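Local coordinates for putative alpha/beta hydrolase fold protein (Candidatus Nitrososphaera gargensis, PDB 5A62) that is probably a hydrolase of the alpha/beta hydrolase fold, likely acting on carboxylic esters, at residues I119-G124 / V213-G218; S125-Q130 / K229-E234; R241-S246 / K256-I261. All coordinates share one frame; numbering follows the deposited sequence.

Contact 1 of 3, residues I119-G124 / V213-G218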
# COMPACT_ATOMS: atom_id res chain seq x y z
N ILE A 119 11.72 4.09 -23.07
CA ILE A 119 10.37 3.94 -22.54
C ILE A 119 9.49 5.03 -23.11
O ILE A 119 9.91 6.14 -23.36
CB ILE A 119 10.30 3.94 -21.04
CG1 ILE A 119 10.62 5.26 -20.39
CG2 ILE A 119 11.14 2.83 -20.49
CD1 ILE A 119 10.43 5.25 -18.88
N ILE A 120 8.20 4.66 -23.28
CA ILE A 120 7.15 5.53 -23.81
C ILE A 120 6.04 5.47 -22.82
O ILE A 120 5.35 4.44 -22.75
CB ILE A 120 6.71 5.17 -25.22
CG1 ILE A 120 7.91 5.17 -26.14
CG2 ILE A 120 5.64 6.20 -25.67
CD1 ILE A 120 7.62 4.65 -27.53
N MET A 121 5.82 6.52 -22.08
CA MET A 121 4.82 6.58 -21.00
C MET A 121 3.60 7.32 -21.51
O MET A 121 3.73 8.48 -21.92
CB MET A 121 5.36 7.31 -19.80
CG MET A 121 6.59 6.66 -19.19
SD MET A 121 7.27 7.57 -17.81
CE MET A 121 7.99 8.99 -18.65
N ILE A 122 2.44 6.70 -21.53
CA ILE A 122 1.20 7.28 -22.01
C ILE A 122 0.39 7.57 -20.75
O ILE A 122 -0.01 6.66 -20.03
CB ILE A 122 0.45 6.37 -22.92
CG1 ILE A 122 1.34 5.91 -24.10
CG2 ILE A 122 -0.86 7.06 -23.36
CD1 ILE A 122 0.70 4.92 -25.02
N ASN A 123 0.15 8.86 -20.42
CA ASN A 123 -0.44 9.29 -19.16
C ASN A 123 0.14 8.53 -18.00
O ASN A 123 -0.60 8.00 -17.17
CB ASN A 123 -1.99 9.10 -19.22
CG ASN A 123 -2.65 10.04 -20.22
OD1 ASN A 123 -2.16 11.16 -20.47
ND2 ASN A 123 -3.76 9.57 -20.78
N GLY A 124 1.43 8.57 -17.92
CA GLY A 124 2.20 8.02 -16.84
C GLY A 124 3.40 8.87 -16.54
O GLY A 124 3.73 9.78 -17.30
N VAL A 213 13.63 8.63 -23.01
CA VAL A 213 12.39 8.79 -22.29
C VAL A 213 11.44 9.57 -23.18
O VAL A 213 11.75 10.67 -23.60
CB VAL A 213 12.55 9.49 -20.96
CG1 VAL A 213 11.21 9.52 -20.24
CG2 VAL A 213 13.58 8.77 -20.07
N PHE A 214 10.30 9.02 -23.44
CA PHE A 214 9.26 9.64 -24.18
C PHE A 214 7.97 9.62 -23.36
O PHE A 214 7.73 8.71 -22.59
CB PHE A 214 8.98 8.92 -25.48
CG PHE A 214 10.15 8.78 -26.41
CD1 PHE A 214 10.99 7.68 -26.38
CD2 PHE A 214 10.34 9.72 -27.41
CE1 PHE A 214 12.03 7.57 -27.30
CE2 PHE A 214 11.38 9.61 -28.30
CZ PHE A 214 12.22 8.55 -28.26
N ALA A 215 7.13 10.61 -23.53
CA ALA A 215 5.83 10.67 -22.87
C ALA A 215 4.79 11.26 -23.82
O ALA A 215 5.05 12.20 -24.57
CB ALA A 215 5.86 11.45 -21.61
N ILE A 216 3.63 10.66 -23.82
CA ILE A 216 2.40 11.15 -24.48
C ILE A 216 1.36 11.37 -23.41
O ILE A 216 1.05 10.42 -22.69
CB ILE A 216 1.91 10.15 -25.52
CG1 ILE A 216 3.05 9.76 -26.48
CG2 ILE A 216 0.70 10.72 -26.25
CD1 ILE A 216 2.74 8.68 -27.51
N VAL A 217 0.84 12.60 -23.26
CA VAL A 217 -0.09 12.91 -22.21
C VAL A 217 -1.30 13.61 -22.79
O VAL A 217 -1.13 14.47 -23.66
CB VAL A 217 0.58 13.73 -21.10
CG1 VAL A 217 1.07 15.07 -21.54
CG2 VAL A 217 -0.34 13.94 -19.91
N GLY A 218 -2.47 13.27 -22.31
CA GLY A 218 -3.71 13.95 -22.70
C GLY A 218 -3.80 15.28 -21.98
O GLY A 218 -3.63 15.33 -20.77
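Two neighbouring parallel strands, 116-122 and 212-218, are zipped together here in the parallel part of the alpha/beta hydrolase sheet, where 212-218 lies next to the edge strand 239-243. The tight part is the backbone ladder. Phe214 N gives its hydrogen to Ile119 O at 2.9 Å, nearly along the C=O axis. Met121 uses both polar backbone atoms: its N donates to Phe214 O, well above that carbonyl's plane, and its O accepts from Ile216 N. Asn123 N then donates to Ile216 O at 2.9 Å. Beyond the strand end the Asn123 side chain takes over. Its CG stands beside the backbone N (chi1 -67°), so OD1 receives Gly218 N in the carbonyl plane, on a lone pair, at 2.8 Å. ND2 is held by His248 O.

The side-chain packing is looser. On one face Met121, bent at chi3 (-72°), brings CE to Val213 CG1 at 3.6 Å, crossing it obliquely. On the other face Ile120 and Phe214 run side by side, with Ile120 CG1 4.0 Å from Phe214 CB. All the touching residues are buried, so this looser part is apolar packing and not a solvent-facing side; helices 100-111 and 222-234 cover the Met121 face. The Asn123 amide therefore acts as one more rung, extending the pairing by a side chain where the first strand has ended and tying both strand ends to the loop of His248.

Contact 2 of 3, residues S125-Q130 / K229-E234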
# COMPACT_ATOMS: atom_id res chain seq x y z
N SER A 125 4.02 8.65 -15.41
CA SER A 125 5.26 9.34 -15.11
C SER A 125 6.06 8.56 -14.10
O SER A 125 5.53 7.65 -13.46
CB SER A 125 4.92 10.71 -14.52
OG SER A 125 4.74 10.70 -13.11
N PRO A 126 7.30 8.95 -13.85
CA PRO A 126 8.11 8.36 -12.80
C PRO A 126 7.86 8.95 -11.41
O PRO A 126 8.47 8.51 -10.46
CB PRO A 126 9.54 8.69 -13.23
CG PRO A 126 9.39 9.86 -14.11
CD PRO A 126 8.04 9.90 -14.69
N LYS A 127 7.00 9.93 -11.26
CA LYS A 127 6.83 10.61 -10.01
C LYS A 127 5.88 9.90 -9.06
O LYS A 127 4.92 9.22 -9.45
CB LYS A 127 6.31 12.02 -10.27
CG LYS A 127 7.42 12.80 -10.96
CD LYS A 127 7.44 14.28 -10.69
CE LYS A 127 7.54 14.58 -9.22
NZ LYS A 127 7.71 16.04 -8.99
N LYS A 128 6.15 10.10 -7.79
CA LYS A 128 5.17 9.80 -6.77
C LYS A 128 4.00 10.73 -6.89
O LYS A 128 4.11 11.91 -7.31
CB LYS A 128 5.76 10.04 -5.38
CG LYS A 128 6.56 8.97 -4.81
CD LYS A 128 6.72 9.19 -3.25
CE LYS A 128 5.65 8.72 -2.26
NZ LYS A 128 5.11 7.31 -2.44
N PHE A 129 2.85 10.27 -6.48
CA PHE A 129 1.65 11.10 -6.43
C PHE A 129 1.66 11.96 -5.18
O PHE A 129 2.22 11.61 -4.16
CB PHE A 129 0.39 10.26 -6.43
CG PHE A 129 0.19 9.52 -7.73
CD1 PHE A 129 -0.35 10.14 -8.83
CD2 PHE A 129 0.59 8.19 -7.84
CE1 PHE A 129 -0.49 9.46 -10.03
CE2 PHE A 129 0.44 7.50 -9.03
CZ PHE A 129 -0.09 8.13 -10.13
N GLN A 130 1.00 13.09 -5.29
CA GLN A 130 0.57 13.78 -4.09
C GLN A 130 -0.62 13.04 -3.50
O GLN A 130 -1.43 12.43 -4.18
CB GLN A 130 0.21 15.23 -4.46
CG GLN A 130 1.43 16.10 -4.86
CD GLN A 130 2.55 16.13 -3.80
OE1 GLN A 130 3.65 15.61 -4.00
NE2 GLN A 130 2.26 16.73 -2.66
N LYS A 229 4.92 17.39 -16.58
CA LYS A 229 5.57 18.69 -16.67
C LYS A 229 6.65 18.85 -15.64
O LYS A 229 7.78 19.32 -15.89
CB LYS A 229 4.53 19.80 -16.61
CG LYS A 229 3.86 19.93 -17.97
CD LYS A 229 2.89 21.10 -18.07
CE LYS A 229 1.45 20.65 -17.83
NZ LYS A 229 0.48 21.79 -17.70
N GLU A 230 6.40 18.34 -14.42
CA GLU A 230 7.41 18.34 -13.40
C GLU A 230 8.56 17.43 -13.81
O GLU A 230 9.75 17.74 -13.61
CB GLU A 230 6.82 17.90 -12.03
CG GLU A 230 5.79 18.87 -11.45
CD GLU A 230 4.97 18.35 -10.25
OE1 GLU A 230 5.26 17.24 -9.74
OE2 GLU A 230 4.03 19.09 -9.80
N THR A 231 8.25 16.29 -14.41
CA THR A 231 9.26 15.36 -14.85
C THR A 231 10.13 15.97 -15.94
O THR A 231 11.36 15.81 -15.85
CB THR A 231 8.60 14.08 -15.38
OG1 THR A 231 7.85 13.47 -14.30
CG2 THR A 231 9.64 13.06 -15.80
N LYS A 232 9.52 16.70 -16.86
CA LYS A 232 10.30 17.32 -17.94
C LYS A 232 11.23 18.37 -17.39
O LYS A 232 12.35 18.52 -17.91
CB LYS A 232 9.36 17.85 -19.01
CG LYS A 232 9.99 18.67 -20.13
CD LYS A 232 10.79 17.84 -21.04
CE LYS A 232 11.29 18.73 -22.21
NZ LYS A 232 12.05 18.04 -23.22
N GLU A 233 10.86 19.06 -16.31
CA GLU A 233 11.77 20.02 -15.68
C GLU A 233 13.02 19.35 -15.21
O GLU A 233 14.11 19.94 -15.32
CB GLU A 233 11.11 20.83 -14.54
CG GLU A 233 10.14 21.87 -15.07
CD GLU A 233 10.82 22.92 -15.97
OE1 GLU A 233 11.86 23.49 -15.55
OE2 GLU A 233 10.33 23.14 -17.11
N GLU A 234 12.90 18.09 -14.74
CA GLU A 234 13.96 17.33 -14.10
C GLU A 234 14.72 16.42 -15.05
O GLU A 234 15.88 16.09 -14.79
CB GLU A 234 13.41 16.46 -12.99
CG GLU A 234 12.87 17.27 -11.79
CD GLU A 234 11.92 16.40 -10.94
OE1 GLU A 234 12.43 15.46 -10.25
OE2 GLU A 234 10.66 16.61 -10.97
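Lys127 carries this contact. Its ammonium NZ lies 2.8 Å from Glu230 OE1, in a hydrogen-bonded salt bridge. The nitrogen meets that oxygen from above the carboxylate plane, 32° out of it. A second, longer salt bridge runs from Lys127 NZ to Glu234 OE2, at 3.6 Å. Through these two salt bridges one positive charge serves two negative ones. The lysine crosses both glutamates at about a right angle. The close pairing would be expected to favour the charged forms of Lys127 and Glu230.

Below the charges the lysine chain and the proline ring pack on Thr231, against both its methyl and its hydroxyl. Lys127 slides past Thr231 in the opposite direction, and its CG comes within 3.4 Å of Thr231 OG1. That hydroxyl has its hydrogen bond with Leu227 O, one turn back in the helix. Pro126 meets Thr231 tip to tip, with ring atom CG 3.6 Å from the methyl CG2.

In the fold, this joins the loop after strand 116-122 to the last turns of helix 222-234, which packs against the central sheet. Glu230 and Glu234 are one helical turn apart and point to the same side, so they present their carboxylates together.

Several features set the lysine in place. The loop bends in an ST turn: Ser125 OG, set between the backbone N and the carbonyl carbon (chi1 87°), accepts from Lys127 N at 3.0 Å. The lysine chain then bends at chi3 (57°), which turns NZ toward the acids. Further out, Val203 of helix 202-209 touches Pro126, Lys127 and Glu234. Arg207 of the same helix bonds to Glu234 O, while Glu230 OE2 has a long, weak ion pair with Arg226.

Contact 3 of 3, residues R241-S246 / K256-I261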
# COMPACT_ATOMS: atom_id res chain seq x y z
N ARG A 241 5.01 14.93 -25.60
CA ARG A 241 4.04 15.39 -26.58
C ARG A 241 2.72 15.35 -25.92
O ARG A 241 2.34 14.40 -25.21
CB ARG A 241 4.05 14.47 -27.80
CG ARG A 241 5.38 14.27 -28.49
CD ARG A 241 5.80 15.53 -29.25
NE ARG A 241 7.10 15.31 -29.87
CZ ARG A 241 8.27 15.48 -29.29
NH1 ARG A 241 8.37 15.96 -28.05
NH2 ARG A 241 9.39 15.19 -29.96
N VAL A 242 1.94 16.40 -26.08
CA VAL A 242 0.62 16.51 -25.52
C VAL A 242 -0.47 16.32 -26.56
O VAL A 242 -0.43 16.96 -27.62
CB VAL A 242 0.42 17.88 -24.80
CG1 VAL A 242 -1.00 18.02 -24.26
CG2 VAL A 242 1.48 18.05 -23.70
N LEU A 243 -1.46 15.52 -26.27
CA LEU A 243 -2.65 15.31 -27.10
C LEU A 243 -3.70 16.24 -26.62
O LEU A 243 -4.34 16.03 -25.60
CB LEU A 243 -3.12 13.83 -27.06
CG LEU A 243 -2.13 12.86 -27.65
CD1 LEU A 243 -2.55 11.47 -27.23
CD2 LEU A 243 -2.12 12.97 -29.18
N GLN A 244 -3.99 17.28 -27.45
CA GLN A 244 -5.00 18.25 -27.08
C GLN A 244 -6.36 17.67 -27.12
O GLN A 244 -6.78 17.10 -28.12
CB GLN A 244 -4.96 19.48 -28.03
CG GLN A 244 -3.69 20.27 -27.97
CD GLN A 244 -3.30 20.75 -26.57
OE1 GLN A 244 -4.15 21.08 -25.79
NE2 GLN A 244 -2.06 20.75 -26.29
N GLY A 245 -7.05 17.76 -26.02
CA GLY A 245 -8.37 17.24 -25.88
C GLY A 245 -8.57 15.81 -25.52
O GLY A 245 -9.69 15.33 -25.41
N SER A 246 -7.48 15.10 -25.24
CA SER A 246 -7.55 13.76 -24.73
C SER A 246 -7.34 13.75 -23.21
O SER A 246 -6.79 14.70 -22.65
CB SER A 246 -6.44 12.89 -25.36
OG SER A 246 -6.65 12.73 -26.76
N LYS A 256 -6.11 9.04 -33.62
CA LYS A 256 -5.07 8.80 -34.61
C LYS A 256 -3.74 9.49 -34.34
O LYS A 256 -2.66 8.94 -34.53
CB LYS A 256 -5.57 9.27 -36.00
CG LYS A 256 -4.52 9.07 -37.09
CD LYS A 256 -4.99 9.56 -38.45
CE LYS A 256 -4.26 8.86 -39.58
NZ LYS A 256 -2.85 9.31 -39.72
N GLU A 257 -3.80 10.71 -33.79
CA GLU A 257 -2.60 11.45 -33.53
C GLU A 257 -1.67 10.69 -32.55
O GLU A 257 -0.48 10.77 -32.63
CB GLU A 257 -2.87 12.84 -32.95
CG GLU A 257 -1.64 13.70 -32.93
CD GLU A 257 -1.84 15.08 -32.33
OE1 GLU A 257 -2.89 15.30 -31.70
OE2 GLU A 257 -0.86 15.86 -32.46
N MET A 258 -2.25 9.90 -31.65
CA MET A 258 -1.39 9.19 -30.71
C MET A 258 -0.47 8.24 -31.46
O MET A 258 0.68 8.03 -31.07
CB MET A 258 -2.20 8.40 -29.70
CG MET A 258 -1.39 7.62 -28.68
SD MET A 258 -2.35 7.15 -27.24
CE MET A 258 -3.43 6.01 -27.94
N TYR A 259 -1.00 7.66 -32.53
CA TYR A 259 -0.19 6.66 -33.27
C TYR A 259 0.84 7.29 -34.18
O TYR A 259 1.89 6.73 -34.37
CB TYR A 259 -1.06 5.60 -33.98
CG TYR A 259 -2.01 4.99 -32.97
CD1 TYR A 259 -1.53 4.14 -32.02
CD2 TYR A 259 -3.33 5.41 -32.88
CE1 TYR A 259 -2.36 3.64 -31.04
CE2 TYR A 259 -4.17 4.91 -31.92
CZ TYR A 259 -3.67 4.05 -30.97
OH TYR A 259 -4.48 3.54 -29.96
N ASP A 260 0.49 8.44 -34.73
CA ASP A 260 1.44 9.22 -35.49
C ASP A 260 2.61 9.53 -34.58
O ASP A 260 3.74 9.31 -34.94
CB ASP A 260 0.77 10.50 -35.98
CG ASP A 260 -0.34 10.23 -37.03
OD1 ASP A 260 -0.40 9.14 -37.64
OD2 ASP A 260 -1.16 11.14 -37.16
N ILE A 261 2.33 9.97 -33.35
CA ILE A 261 3.39 10.29 -32.42
C ILE A 261 4.19 9.05 -32.00
O ILE A 261 5.41 9.03 -32.06
CB ILE A 261 2.81 10.99 -31.19
CG1 ILE A 261 2.29 12.38 -31.59
CG2 ILE A 261 3.87 11.14 -30.12
CD1 ILE A 261 1.42 12.99 -30.53
O HOH W 1 0.42 16.89 -30.26
O HOH W 2 -2.93 17.46 -30.15
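Leu243 has CG anti to its carbonyl carbon (chi1 -64°), and Ile261 holds CG1 in the same position (chi1 -68°). These torsions send the two side chains past each other in opposite directions, with Leu243 CD2 3.8 Å from Ile261 CD1. The other leucine methyl, CD1, lies 4.0 Å from Met258 CB, where the two side chains cross at about a right angle. Arg241 adds its aliphatic part: CG rests 3.8 Å from Ile261 CG2. Its guanidinium has its salt bridge with Glu239.

Glu257 has CG anti to the backbone N (chi1 -169°) and an extended chain. Its carboxylate therefore reaches the strand edge, and OE1 passes 3.5 Å from Leu243 CD2. Two waters complete the link. One donates to Val242 O and to Glu257 OE2; the other accepts from Gln244 N and donates to Glu257 OE1 at 2.7 Å. No direct hydrogen bond joins the segments.

This is the C-terminal helix 256-272 packing on the last strand of the alpha/beta hydrolase sheet. Segments 241-243 and 256-261 run nearly antiparallel. Ile216 of strand 212-218 touches both Leu243 and Ile261, and Val250 of helix 250-253 touches both Leu243 and Met258.

How the contacts relate
Contacts 1 and 3 share the central sheet. Strands 116-122, 212-218 and 239-243 lie in that order toward one edge, and Val217 O and Ala215 O link contact 1 to contact 3 by probable hydrogen bonds. Contact 2 follows on from both strands of contact 1, through the loop after strand 116-122 and through helix 222-234; Met121 touches Pro126. Contacts 2 and 3 are each centred about 11 Å from the centre of contact 1. They are about 20 Å apart between their own centres and do not touch. Along the chain contacts 1 and 2 interlock, and contact 3 follows. Together they join the side of the sheet that ends in strand 239-243 to helices 222-234 and 256-272.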